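Local coordinates for protein galactose-1-phosphate uridylyltransferase (Bacillus cereus, PDB 4QVU) that is of unknown function but adopts a HIT-like fold, binds zinc and may act as a hexose-1-phosphate uridylyltransferase, at residues Q149-I154 against A183-Q188. Sequence-based numbering, arbitrary orientation.
With ZN (zinc ion), chain B.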
# COMPACT_ATOMS: atom_id res chain seq x y z
N GLN A 149 3.27 -14.28 -20.30
CA GLN A 149 3.30 -14.43 -21.76
C GLN A 149 3.30 -13.05 -22.40
O GLN A 149 2.60 -12.17 -21.90
CB GLN A 149 2.10 -15.26 -22.26
CG GLN A 149 2.11 -16.73 -21.86
CD GLN A 149 2.98 -17.56 -22.77
OE1 GLN A 149 2.60 -17.87 -23.91
NE2 GLN A 149 4.12 -17.99 -22.26
N LYS A 150 4.07 -12.86 -23.49
CA LYS A 150 4.12 -11.58 -24.21
C LYS A 150 4.65 -11.77 -25.62
O LYS A 150 5.61 -12.52 -25.83
CB LYS A 150 4.98 -10.55 -23.46
CG LYS A 150 4.91 -9.14 -24.05
CD LYS A 150 5.56 -8.09 -23.18
CE LYS A 150 5.57 -6.73 -23.84
NZ LYS A 150 4.21 -6.19 -24.12
N ASN A 151 4.03 -11.07 -26.58
CA ASN A 151 4.41 -10.98 -27.99
C ASN A 151 3.95 -9.61 -28.51
O ASN A 151 3.47 -8.78 -27.73
CB ASN A 151 3.88 -12.15 -28.83
CG ASN A 151 2.38 -12.37 -28.84
OD1 ASN A 151 1.57 -11.45 -28.93
ND2 ASN A 151 1.98 -13.63 -28.85
N GLU A 152 4.10 -9.36 -29.82
CA GLU A 152 3.68 -8.11 -30.48
C GLU A 152 2.16 -7.87 -30.39
O GLU A 152 1.73 -6.72 -30.33
CB GLU A 152 4.11 -8.09 -31.96
CG GLU A 152 5.58 -7.82 -32.20
CD GLU A 152 5.98 -7.66 -33.66
OE1 GLU A 152 5.20 -8.08 -34.54
OE2 GLU A 152 7.09 -7.14 -33.92
N HIS A 153 1.35 -8.96 -30.39
CA HIS A 153 -0.12 -8.91 -30.37
C HIS A 153 -0.73 -8.78 -28.97
O HIS A 153 -1.67 -7.99 -28.79
CB HIS A 153 -0.70 -10.19 -31.00
CG HIS A 153 -0.27 -10.46 -32.40
ND1 HIS A 153 -0.95 -9.92 -33.48
CD2 HIS A 153 0.71 -11.27 -32.86
CE1 HIS A 153 -0.34 -10.38 -34.55
NE2 HIS A 153 0.66 -11.20 -34.23
N ILE A 154 -0.26 -9.60 -28.00
CA ILE A 154 -0.84 -9.67 -26.66
C ILE A 154 0.23 -9.78 -25.55
O ILE A 154 1.38 -10.18 -25.80
CB ILE A 154 -1.81 -10.90 -26.61
CG1 ILE A 154 -2.80 -10.85 -25.42
CG2 ILE A 154 -1.07 -12.25 -26.75
CD1 ILE A 154 -4.00 -11.71 -25.54
N ALA A 183 -9.63 -13.57 -26.00
CA ALA A 183 -10.63 -14.58 -25.65
C ALA A 183 -9.98 -15.90 -25.22
O ALA A 183 -10.43 -16.52 -24.25
CB ALA A 183 -11.54 -14.82 -26.85
N ASN A 184 -8.89 -16.32 -25.91
CA ASN A 184 -8.16 -17.54 -25.58
C ASN A 184 -7.40 -17.38 -24.26
O ASN A 184 -7.41 -18.31 -23.45
CB ASN A 184 -7.19 -17.93 -26.70
CG ASN A 184 -6.49 -19.25 -26.45
OD1 ASN A 184 -7.12 -20.30 -26.27
ND2 ASN A 184 -5.16 -19.22 -26.43
N TYR A 185 -6.74 -16.22 -24.05
CA TYR A 185 -5.98 -15.90 -22.84
C TYR A 185 -6.90 -15.80 -21.63
O TYR A 185 -6.53 -16.26 -20.55
CB TYR A 185 -5.17 -14.61 -23.02
CG TYR A 185 -3.80 -14.83 -23.63
CD1 TYR A 185 -3.65 -15.37 -24.91
CD2 TYR A 185 -2.64 -14.44 -22.96
CE1 TYR A 185 -2.40 -15.57 -25.47
CE2 TYR A 185 -1.38 -14.63 -23.52
CZ TYR A 185 -1.26 -15.20 -24.77
OH TYR A 185 -0.02 -15.38 -25.34
N ILE A 186 -8.12 -15.23 -21.80
CA ILE A 186 -9.10 -15.15 -20.71
C ILE A 186 -9.49 -16.57 -20.31
O ILE A 186 -9.35 -16.92 -19.14
CB ILE A 186 -10.34 -14.29 -21.07
CG1 ILE A 186 -9.97 -12.81 -21.30
CG2 ILE A 186 -11.42 -14.42 -19.98
CD1 ILE A 186 -11.07 -11.98 -21.96
N GLN A 187 -9.88 -17.41 -21.29
CA GLN A 187 -10.30 -18.78 -21.06
C GLN A 187 -9.23 -19.59 -20.32
O GLN A 187 -9.57 -20.24 -19.34
CB GLN A 187 -10.68 -19.49 -22.36
CG GLN A 187 -11.37 -20.82 -22.11
CD GLN A 187 -11.83 -21.51 -23.35
OE1 GLN A 187 -11.09 -21.65 -24.34
NE2 GLN A 187 -13.05 -22.03 -23.30
N GLN A 188 -7.95 -19.51 -20.74
CA GLN A 188 -6.86 -20.26 -20.09
C GLN A 188 -6.60 -19.75 -18.67
O GLN A 188 -6.47 -20.57 -17.77
CB GLN A 188 -5.56 -20.21 -20.90
CG GLN A 188 -5.63 -20.94 -22.25
CD GLN A 188 -6.14 -22.36 -22.12
OE1 GLN A 188 -7.32 -22.64 -22.38
NE2 GLN A 188 -5.29 -23.28 -21.67
ZN ZN B . -3.15 -10.28 -32.95
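Ile154 and Tyr185 bring a beta-hairpin turn up to the helix lying on its sheet, their CA atoms 8.9 Å apart. Residues 149-154 link strand 145-150, the outermost on one side of the antiparallel sheet of this HIT-like fold within the chain, to strand 154-159, while 183-188 is part of helix 179-195. The backbone N of Asn151 donates a hydrogen bond to Ile154 O, and in an Asx motif Asn151 OD1 accepts from Ile154 N (2.8 Å, N-H...O angle 162°) and, weakly, from His153 N. The turn thus held carries His153, whose ND1 binds zinc at 2.3 Å, with Cys178 and Glu181 completing the protein ligands.

Tyr185 reaches from the helix to the hairpin, and Ile154 runs antiparallel alongside it. CG1 anti to the backbone N (chi1 -163°) and an extended chi2 of 161° carry Ile154 CD1 over one face of the Tyr185 ring in a CH-pi contact, 3.9 Å from the centroid and offset toward the rim, while Ile154 CG2 packs 3.6 Å from Tyr185 CZ and equally close to its OH. Ile171 of strand 169-173 touches both residues, tying this pair into the apolar layer between helix and sheet. Gln149, roughly perpendicular to Tyr185, meets the phenol at its edge, close to the ring plane, where Gln149 CB lies 3.7 Å from Tyr185 OH.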